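Local coordinates for transcriptional regulator URE2 (Saccharomyces cerevisiae, PDB 1K0D), which represses nitrogen-utilisation genes by holding phosphorylated GATA activators in the cytoplasm, and also has glutathione peroxidase activity, at residues V164-L169 with F237-K242; F23-A28 with L50-G55. All coordinates share one frame; numbering follows the deposited sequence.

Interaction 1: residues V164-L169 with F237-K242; sequences VVEMAL and FPEVYK
A single carboxylate carries the polar half of this helix-to-helix contact in the all-helical C-terminal domain of the glutathione transferase fold. Glu166, on helix 148-176, has CG anti to the backbone N (chi1 -179°) and then bends at chi2 (73°), which turns its end onto the first turn of helix 238-248. There it grips two successive amides: Glu239 N donates to Glu166 OE1 at 2.8 Å, and Val240 N donates to Glu166 OE2, also at 2.8 Å. Both oxygens use their syn lone pairs, so the bidentate clamp fixes the rotation of the carboxylate. First-turn amides have no preceding helical carbonyl to bind, and an acidic group suits them; the positive end of the helix dipole would be expected to stabilise its charge. Pro238, which has no N-H to offer, fits just before them, its CD 3.4 Å from Glu166 OE1. Phe237, at the N-cap position, sets the edge of its ring against the aliphatic start of the same glutamate, CD2 lying 3.9 Å from Glu166 CB.

Apolar contacts lie alongside the clamp. Val240 CG2 meets Val165 CG1 at 3.8 Å, two beta-branched side chains crossing at about a right angle, while Leu169 CD1 reaches Val240 CA at 3.7 Å. Compact branched residues suit a place where the helix axes approach to 8.4 Å.

Among the charged groups, Glu239 OE2 forms salt bridges with Lys242 NZ (2.9 Å) and with Arg173 further along helix 148-176, tying the two helices together again.

The segments cross at 78°. Trp243 of helix 238-248 packs on Val165 and Leu169, Ile233 of helix 233-236 lies against Val240, and helix 112-142 covers another side of helix 148-176 through Phe124 and Trp121.

Interaction 2: residues F23-A28 with L50-G55; sequences FSHRSA and LDFNLG. With GSH (glutathione), chain F.
His25 has CG anti to its backbone N (chi1 -172°), whereas Phe52 has CG anti to its carbonyl carbon (chi1 -76°), and these choices bring the two rings together beside the glutathione site, which Phe52 lines. The setting is the thioredoxin-like N-terminal domain of the glutathione transferase fold, where strand 20-24 and the parallel strand 45-49 both run out into loops. His25 CD2 approaches Phe52 CD1 to 3.6 Å with the planes inclined at 58°, an oblique pairing in which the phenyl carbon lies at the imidazole edge. The histidine is steadied from its own loop: Ser27 N donates to His25 ND1 at 3.2 Å, nearly straight and close to the ring plane, consistent with ND1 carrying no proton.

The backbones are joined as well. Leu50 N gives its hydrogen to Ser24 O (2.9 Å), nearly along the C=O axis, carrying the strand pairing past the end of strand 45-49. The branched end of Leu50 touches Phe23, CD2 to CD2 4.0 Å; apolar side chains suit this buried place between strand and loop.

Asp51 OD1 accepts from Leu54 N, an Asx motif that shapes the turn carrying Phe52. The phenyl, also packed near His57, which binds glutathione, meets the tripeptide's glycine portion, Phe52 CE2 lying 3.5 Å from GSH CA3, and Ala28 CB sits 3.6 Å from GSH SG2.

Interaction 2 comes first along the chain, in the thioredoxin-like N-terminal domain, and is complete before interaction 1 opens in the helical C-terminal domain. Their centres lie about 32 Å apart on opposite sides of the chain's centre, with about 18 Å between nearest atoms; they do not touch, and they share no helix or strand. The former joins the end of strand 20-24 and its following loop to the loop after strand 45-49; the latter joins two helices away from the glutathione site, though close to the second subunit, whose Pro67 and Val63 pack on helix 148-176. The contacts represent separate domains: one lines part of the ligand site, the other joins C-terminal helices.

Interaction 1: residues V164-L169 with F237-K242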
ATOM      1  N   VAL B 164     -14.775   2.833  -9.837  1.00 26.54           N
ATOM      2  CA  VAL B 164     -14.224   4.048  -9.235  1.00 26.73           C
ATOM      3  C   VAL B 164     -13.224   4.671 -10.212  1.00 26.72           C
ATOM      4  O   VAL B 164     -13.196   5.890 -10.402  1.00 26.30           O
ATOM      5  CB  VAL B 164     -13.500   3.744  -7.898  1.00 27.38           C
ATOM      6  CG1 VAL B 164     -12.861   5.006  -7.345  1.00 26.41           C
ATOM      7  CG2 VAL B 164     -14.491   3.176  -6.893  1.00 29.03           C
ATOM      8  N   VAL B 165     -12.407   3.833 -10.838  1.00 25.62           N
ATOM      9  CA  VAL B 165     -11.427   4.319 -11.805  1.00 27.48           C
ATOM     10  C   VAL B 165     -12.132   4.862 -13.057  1.00 28.45           C
ATOM     11  O   VAL B 165     -11.770   5.917 -13.588  1.00 26.92           O
ATOM     12  CB  VAL B 165     -10.452   3.194 -12.226  1.00 26.25           C
ATOM     13  CG1 VAL B 165      -9.503   3.700 -13.293  1.00 23.20           C
ATOM     14  CG2 VAL B 165      -9.668   2.703 -11.007  1.00 26.42           C
ATOM     15  N   GLU B 166     -13.140   4.131 -13.523  1.00 29.81           N
ATOM     16  CA  GLU B 166     -13.904   4.531 -14.701  1.00 31.31           C
ATOM     17  C   GLU B 166     -14.516   5.913 -14.474  1.00 32.49           C
ATOM     18  O   GLU B 166     -14.368   6.812 -15.301  1.00 33.28           O
ATOM     19  CB  GLU B 166     -15.018   3.514 -14.971  1.00 32.17           C
ATOM     20  CG  GLU B 166     -15.868   3.830 -16.191  1.00 34.70           C
ATOM     21  CD  GLU B 166     -15.134   3.585 -17.500  1.00 37.62           C
ATOM     22  OE1 GLU B 166     -15.695   3.913 -18.570  1.00 42.09           O
ATOM     23  OE2 GLU B 166     -13.999   3.058 -17.466  1.00 39.18           O
ATOM     24  N   MET B 167     -15.203   6.072 -13.348  1.00 33.14           N
ATOM     25  CA  MET B 167     -15.842   7.335 -12.996  1.00 35.94           C
ATOM     26  C   MET B 167     -14.832   8.487 -12.982  1.00 36.11           C
ATOM     27  O   MET B 167     -15.061   9.530 -13.595  1.00 36.64           O
ATOM     28  CB  MET B 167     -16.530   7.199 -11.626  1.00 39.61           C
ATOM     29  CG  MET B 167     -17.130   8.486 -11.062  1.00 44.94           C
ATOM     30  SD  MET B 167     -18.189   8.209  -9.596  1.00 52.82           S
ATOM     31  CE  MET B 167     -16.949   7.866  -8.297  1.00 50.24           C
ATOM     32  N   ALA B 168     -13.715   8.299 -12.286  1.00 33.72           N
ATOM     33  CA  ALA B 168     -12.691   9.332 -12.215  1.00 32.76           C
ATOM     34  C   ALA B 168     -12.200   9.717 -13.612  1.00 31.82           C
ATOM     35  O   ALA B 168     -12.034  10.901 -13.914  1.00 31.29           O
ATOM     36  CB  ALA B 168     -11.524   8.859 -11.358  1.00 30.42           C
ATOM     37  N   LEU B 169     -11.963   8.721 -14.461  1.00 30.18           N
ATOM     38  CA  LEU B 169     -11.496   8.999 -15.820  1.00 29.84           C
ATOM     39  C   LEU B 169     -12.573   9.744 -16.614  1.00 29.94           C
ATOM     40  O   LEU B 169     -12.272  10.669 -17.370  1.00 30.55           O
ATOM     41  CB  LEU B 169     -11.117   7.697 -16.534  1.00 26.61           C
ATOM     42  CG  LEU B 169      -9.883   6.967 -15.993  1.00 24.77           C
ATOM     43  CD1 LEU B 169      -9.752   5.607 -16.664  1.00 19.86           C
ATOM     44  CD2 LEU B 169      -8.633   7.816 -16.232  1.00 23.80           C
ATOM     45  N   PHE B 237     -15.808  -1.295 -18.993  1.00 32.51           N
ATOM     46  CA  PHE B 237     -15.244  -0.015 -18.562  1.00 30.30           C
ATOM     47  C   PHE B 237     -14.503   0.720 -19.682  1.00 29.23           C
ATOM     48  O   PHE B 237     -13.275   0.783 -19.696  1.00 26.64           O
ATOM     49  CB  PHE B 237     -14.306  -0.241 -17.365  1.00 28.86           C
ATOM     50  CG  PHE B 237     -14.950  -0.988 -16.226  1.00 27.18           C
ATOM     51  CD1 PHE B 237     -14.784  -2.362 -16.094  1.00 25.22           C
ATOM     52  CD2 PHE B 237     -15.756  -0.323 -15.309  1.00 26.71           C
ATOM     53  CE1 PHE B 237     -15.414  -3.064 -15.065  1.00 25.99           C
ATOM     54  CE2 PHE B 237     -16.390  -1.016 -14.277  1.00 25.94           C
ATOM     55  CZ  PHE B 237     -16.218  -2.391 -14.155  1.00 24.29           C
ATOM     56  N   PRO B 238     -15.256   1.303 -20.630  1.00 30.67           N
ATOM     57  CA  PRO B 238     -14.738   2.047 -21.784  1.00 30.75           C
ATOM     58  C   PRO B 238     -13.559   2.980 -21.493  1.00 29.91           C
ATOM     59  O   PRO B 238     -12.510   2.878 -22.128  1.00 29.71           O
ATOM     60  CB  PRO B 238     -15.972   2.806 -22.275  1.00 31.23           C
ATOM     61  CG  PRO B 238     -17.067   1.854 -21.984  1.00 30.31           C
ATOM     62  CD  PRO B 238     -16.727   1.401 -20.578  1.00 31.72           C
ATOM     63  N   GLU B 239     -13.738   3.899 -20.550  1.00 29.57           N
ATOM     64  CA  GLU B 239     -12.672   4.839 -20.201  1.00 31.08           C
ATOM     65  C   GLU B 239     -11.392   4.123 -19.745  1.00 28.91           C
ATOM     66  O   GLU B 239     -10.288   4.489 -20.152  1.00 28.21           O
ATOM     67  CB  GLU B 239     -13.145   5.796 -19.103  1.00 32.27           C
ATOM     68  CG  GLU B 239     -14.130   6.862 -19.564  1.00 38.09           C
ATOM     69  CD  GLU B 239     -13.514   7.842 -20.554  1.00 40.73           C
ATOM     70  OE1 GLU B 239     -12.427   8.387 -20.261  1.00 43.81           O
ATOM     71  OE2 GLU B 239     -14.118   8.074 -21.622  1.00 43.48           O
ATOM     72  N   VAL B 240     -11.538   3.110 -18.898  1.00 27.41           N
ATOM     73  CA  VAL B 240     -10.377   2.364 -18.418  1.00 27.76           C
ATOM     74  C   VAL B 240      -9.709   1.703 -19.611  1.00 28.51           C
ATOM     75  O   VAL B 240      -8.490   1.546 -19.649  1.00 29.49           O
ATOM     76  CB  VAL B 240     -10.776   1.269 -17.395  1.00 25.84           C
ATOM     77  CG1 VAL B 240      -9.581   0.383 -17.083  1.00 25.29           C
ATOM     78  CG2 VAL B 240     -11.282   1.919 -16.117  1.00 25.41           C
ATOM     79  N   TYR B 241     -10.516   1.334 -20.601  1.00 29.91           N
ATOM     80  CA  TYR B 241      -9.989   0.689 -21.791  1.00 30.31           C
ATOM     81  C   TYR B 241      -9.065   1.604 -22.588  1.00 30.37           C
ATOM     82  O   TYR B 241      -7.956   1.203 -22.939  1.00 31.05           O
ATOM     83  CB  TYR B 241     -11.127   0.205 -22.691  1.00 33.36           C
ATOM     84  CG  TYR B 241     -10.624  -0.563 -23.889  1.00 33.42           C
ATOM     85  CD1 TYR B 241     -10.057  -1.824 -23.737  1.00 33.60           C
ATOM     86  CD2 TYR B 241     -10.656  -0.003 -25.166  1.00 35.20           C
ATOM     87  CE1 TYR B 241      -9.529  -2.510 -24.820  1.00 35.61           C
ATOM     88  CE2 TYR B 241     -10.127  -0.682 -26.262  1.00 35.39           C
ATOM     89  CZ  TYR B 241      -9.565  -1.933 -26.079  1.00 36.68           C
ATOM     90  OH  TYR B 241      -9.022  -2.606 -27.146  1.00 39.67           O
ATOM     91  N   LYS B 242      -9.513   2.825 -22.882  1.00 30.07           N
ATOM     92  CA  LYS B 242      -8.687   3.771 -23.645  1.00 30.74           C
ATOM     93  C   LYS B 242      -7.392   4.058 -22.886  1.00 29.34           C
ATOM     94  O   LYS B 242      -6.292   4.015 -23.436  1.00 27.92           O
ATOM     95  CB  LYS B 242      -9.415   5.100 -23.856  1.00 31.88           C
ATOM     96  CG  LYS B 242     -10.746   5.032 -24.573  1.00 34.08           C
ATOM     97  CD  LYS B 242     -11.237   6.453 -24.834  1.00 36.71           C
ATOM     98  CE  LYS B 242     -12.730   6.514 -25.075  1.00 40.19           C
ATOM     99  NZ  LYS B 242     -13.477   6.241 -23.817  1.00 43.00           N
TER

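Interaction 2: residues F23-A28 with L50-G55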
ATOM      1  N   PHE B  23      13.870  -8.690  -8.196  1.00 26.94           N
ATOM      2  CA  PHE B  23      13.437 -10.054  -7.932  1.00 27.75           C
ATOM      3  C   PHE B  23      11.958 -10.091  -8.234  1.00 28.76           C
ATOM      4  O   PHE B  23      11.203  -9.261  -7.742  1.00 28.42           O
ATOM      5  CB  PHE B  23      13.684 -10.442  -6.482  1.00 28.04           C
ATOM      6  CG  PHE B  23      15.126 -10.627  -6.157  1.00 27.73           C
ATOM      7  CD1 PHE B  23      15.890  -9.562  -5.704  1.00 27.67           C
ATOM      8  CD2 PHE B  23      15.728 -11.868  -6.323  1.00 25.45           C
ATOM      9  CE1 PHE B  23      17.242  -9.731  -5.413  1.00 29.26           C
ATOM     10  CE2 PHE B  23      17.073 -12.047  -6.039  1.00 28.66           C
ATOM     11  CZ  PHE B  23      17.834 -10.974  -5.581  1.00 28.22           C
ATOM     12  N   SER B  24      11.544 -11.054  -9.050  1.00 31.60           N
ATOM     13  CA  SER B  24      10.147 -11.165  -9.440  1.00 31.70           C
ATOM     14  C   SER B  24       9.796 -12.608  -9.798  1.00 33.77           C
ATOM     15  O   SER B  24      10.488 -13.548  -9.403  1.00 32.35           O
ATOM     16  CB  SER B  24       9.899 -10.256 -10.649  1.00 30.69           C
ATOM     17  OG  SER B  24       8.547 -10.306 -11.070  1.00 31.67           O
ATOM     18  N   HIS B  25       8.703 -12.765 -10.536  1.00 35.28           N
ATOM     19  CA  HIS B  25       8.248 -14.070 -10.997  1.00 39.10           C
ATOM     20  C   HIS B  25       7.637 -13.842 -12.375  1.00 40.19           C
ATOM     21  O   HIS B  25       6.967 -12.837 -12.598  1.00 39.86           O
ATOM     22  CB  HIS B  25       7.211 -14.653 -10.038  1.00 42.83           C
ATOM     23  CG  HIS B  25       6.832 -16.065 -10.351  1.00 46.00           C
ATOM     24  ND1 HIS B  25       6.020 -16.400 -11.414  1.00 47.72           N
ATOM     25  CD2 HIS B  25       7.173 -17.233  -9.755  1.00 46.91           C
ATOM     26  CE1 HIS B  25       5.875 -17.714 -11.457  1.00 48.15           C
ATOM     27  NE2 HIS B  25       6.566 -18.243 -10.461  1.00 47.56           N
ATOM     28  N   ARG B  26       7.865 -14.773 -13.295  1.00 42.01           N
ATOM     29  CA  ARG B  26       7.370 -14.632 -14.660  1.00 44.24           C
ATOM     30  C   ARG B  26       5.903 -14.262 -14.818  1.00 43.41           C
ATOM     31  O   ARG B  26       5.526 -13.673 -15.823  1.00 44.20           O
ATOM     32  CB  ARG B  26       7.687 -15.899 -15.464  1.00 47.03           C
ATOM     33  CG  ARG B  26       9.190 -16.091 -15.687  1.00 50.03           C
ATOM     34  CD  ARG B  26       9.513 -17.294 -16.562  1.00 51.87           C
ATOM     35  NE  ARG B  26      10.955 -17.454 -16.743  1.00 52.70           N
ATOM     36  CZ  ARG B  26      11.784 -17.927 -15.816  1.00 53.15           C
ATOM     37  NH1 ARG B  26      13.082 -18.027 -16.074  1.00 52.80           N
ATOM     38  NH2 ARG B  26      11.317 -18.317 -14.636  1.00 53.75           N
ATOM     39  N   SER B  27       5.070 -14.593 -13.839  1.00 43.36           N
ATOM     40  CA  SER B  27       3.655 -14.247 -13.936  1.00 43.93           C
ATOM     41  C   SER B  27       3.186 -13.414 -12.744  1.00 42.68           C
ATOM     42  O   SER B  27       2.069 -13.588 -12.255  1.00 43.02           O
ATOM     43  CB  SER B  27       2.800 -15.514 -14.042  1.00 46.17           C
ATOM     44  OG  SER B  27       2.899 -16.297 -12.865  1.00 48.27           O
ATOM     45  N   ALA B  28       4.045 -12.512 -12.274  1.00 39.36           N
ATOM     46  CA  ALA B  28       3.707 -11.657 -11.140  1.00 36.22           C
ATOM     47  C   ALA B  28       3.434 -10.226 -11.611  1.00 33.57           C
ATOM     48  O   ALA B  28       4.365  -9.488 -11.941  1.00 32.87           O
ATOM     49  CB  ALA B  28       4.848 -11.665 -10.125  1.00 36.22           C
ATOM     50  N   LEU B  50      12.482 -15.714  -9.325  1.00 41.45           N
ATOM     51  CA  LEU B  50      12.556 -16.677  -8.240  1.00 41.54           C
ATOM     52  C   LEU B  50      11.656 -17.869  -8.533  1.00 43.09           C
ATOM     53  O   LEU B  50      10.488 -17.709  -8.885  1.00 41.98           O
ATOM     54  CB  LEU B  50      12.129 -16.036  -6.915  1.00 39.26           C
ATOM     55  CG  LEU B  50      13.049 -14.973  -6.311  1.00 39.08           C
ATOM     56  CD1 LEU B  50      12.440 -14.431  -5.028  1.00 38.26           C
ATOM     57  CD2 LEU B  50      14.416 -15.588  -6.027  1.00 37.68           C
ATOM     58  N   ASP B  51      12.217 -19.063  -8.386  1.00 45.44           N
ATOM     59  CA  ASP B  51      11.486 -20.300  -8.605  1.00 48.80           C
ATOM     60  C   ASP B  51      10.887 -20.700  -7.259  1.00 49.92           C
ATOM     61  O   ASP B  51      11.533 -21.389  -6.464  1.00 49.67           O
ATOM     62  CB  ASP B  51      12.444 -21.389  -9.092  1.00 50.91           C
ATOM     63  CG  ASP B  51      11.745 -22.699  -9.379  1.00 53.04           C
ATOM     64  OD1 ASP B  51      10.997 -23.181  -8.503  1.00 53.48           O
ATOM     65  OD2 ASP B  51      11.955 -23.251 -10.480  1.00 55.04           O
ATOM     66  N   PHE B  52       9.657 -20.260  -7.000  1.00 50.45           N
ATOM     67  CA  PHE B  52       8.995 -20.571  -5.740  1.00 51.79           C
ATOM     68  C   PHE B  52       8.848 -22.073  -5.504  1.00 52.18           C
ATOM     69  O   PHE B  52       8.873 -22.531  -4.359  1.00 51.29           O
ATOM     70  CB  PHE B  52       7.631 -19.871  -5.666  1.00 52.96           C
ATOM     71  CG  PHE B  52       7.726 -18.391  -5.377  1.00 54.49           C
ATOM     72  CD1 PHE B  52       8.265 -17.516  -6.316  1.00 53.74           C
ATOM     73  CD2 PHE B  52       7.324 -17.881  -4.145  1.00 55.10           C
ATOM     74  CE1 PHE B  52       8.405 -16.156  -6.032  1.00 54.21           C
ATOM     75  CE2 PHE B  52       7.462 -16.523  -3.852  1.00 55.04           C
ATOM     76  CZ  PHE B  52       8.004 -15.661  -4.798  1.00 54.28           C
ATOM     77  N   ASN B  53       8.709 -22.839  -6.581  1.00 52.97           N
ATOM     78  CA  ASN B  53       8.588 -24.288  -6.463  1.00 54.55           C
ATOM     79  C   ASN B  53       9.782 -24.827  -5.682  1.00 54.94           C
ATOM     80  O   ASN B  53       9.623 -25.609  -4.746  1.00 54.46           O
ATOM     81  CB  ASN B  53       8.548 -24.941  -7.845  1.00 55.19           C
ATOM     82  CG  ASN B  53       8.610 -26.458  -7.770  1.00 56.60           C
ATOM     83  OD1 ASN B  53       7.746 -27.095  -7.165  1.00 56.29           O
ATOM     84  ND2 ASN B  53       9.637 -27.043  -8.380  1.00 56.07           N
ATOM     85  N   LEU B  54      10.979 -24.402  -6.077  1.00 56.14           N
ATOM     86  CA  LEU B  54      12.209 -24.822  -5.413  1.00 57.25           C
ATOM     87  C   LEU B  54      12.370 -24.076  -4.096  1.00 57.47           C
ATOM     88  O   LEU B  54      13.331 -24.297  -3.361  1.00 56.55           O
ATOM     89  CB  LEU B  54      13.423 -24.536  -6.304  1.00 58.55           C
ATOM     90  CG  LEU B  54      13.744 -25.506  -7.445  1.00 60.19           C
ATOM     91  CD1 LEU B  54      12.511 -25.761  -8.288  1.00 60.61           C
ATOM     92  CD2 LEU B  54      14.869 -24.926  -8.292  1.00 60.92           C
ATOM     93  N   GLY B  55      11.427 -23.185  -3.811  1.00 58.52           N
ATOM     94  CA  GLY B  55      11.477 -22.413  -2.584  1.00 59.41           C
ATOM     95  C   GLY B  55      12.672 -21.480  -2.480  1.00 59.97           C
ATOM     96  O   GLY B  55      13.267 -21.358  -1.409  1.00 60.37           O
TER
HETATM   97  N1  GSH F 356       1.489  -6.003  -1.632  1.00 31.99           N
HETATM   98  CA1 GSH F 356       2.626  -6.625  -2.327  1.00 36.30           C
HETATM   99  C1  GSH F 356       3.291  -5.689  -3.382  1.00 33.93           C
HETATM  100  O11 GSH F 356       2.592  -4.836  -3.954  1.00 33.78           O
HETATM  101  O12 GSH F 356       4.572  -5.867  -3.606  1.00 29.81           O
HETATM  102  CB1 GSH F 356       2.152  -7.952  -2.987  1.00 38.96           C
HETATM  103  CG1 GSH F 356       3.270  -9.037  -2.973  1.00 44.31           C
HETATM  104  CD1 GSH F 356       2.736 -10.348  -3.630  1.00 46.63           C
HETATM  105  OE1 GSH F 356       1.681 -10.873  -3.234  1.00 47.90           O
HETATM  106  N2  GSH F 356       3.507 -10.842  -4.620  1.00 50.34           N
HETATM  107  CA2 GSH F 356       3.140 -12.089  -5.330  1.00 53.29           C
HETATM  108  C2  GSH F 356       3.983 -13.267  -4.779  1.00 54.59           C
HETATM  109  O2  GSH F 356       5.111 -13.096  -4.295  1.00 52.29           O
HETATM  110  CB2 GSH F 356       3.432 -11.945  -6.840  1.00 53.53           C
HETATM  111  SG2 GSH F 356       2.290 -10.797  -7.694  1.00 57.52           S
HETATM  112  N3  GSH F 356       3.414 -14.507  -4.859  1.00 57.75           N
HETATM  113  CA3 GSH F 356       4.069 -15.753  -4.387  1.00 61.06           C
HETATM  114  C3  GSH F 356       3.435 -16.234  -3.076  1.00 63.78           C
HETATM  115  O31 GSH F 356       3.903 -17.277  -2.589  1.00 65.46           O
HETATM  116  O32 GSH F 356       2.493 -15.570  -2.568  1.00 65.65           O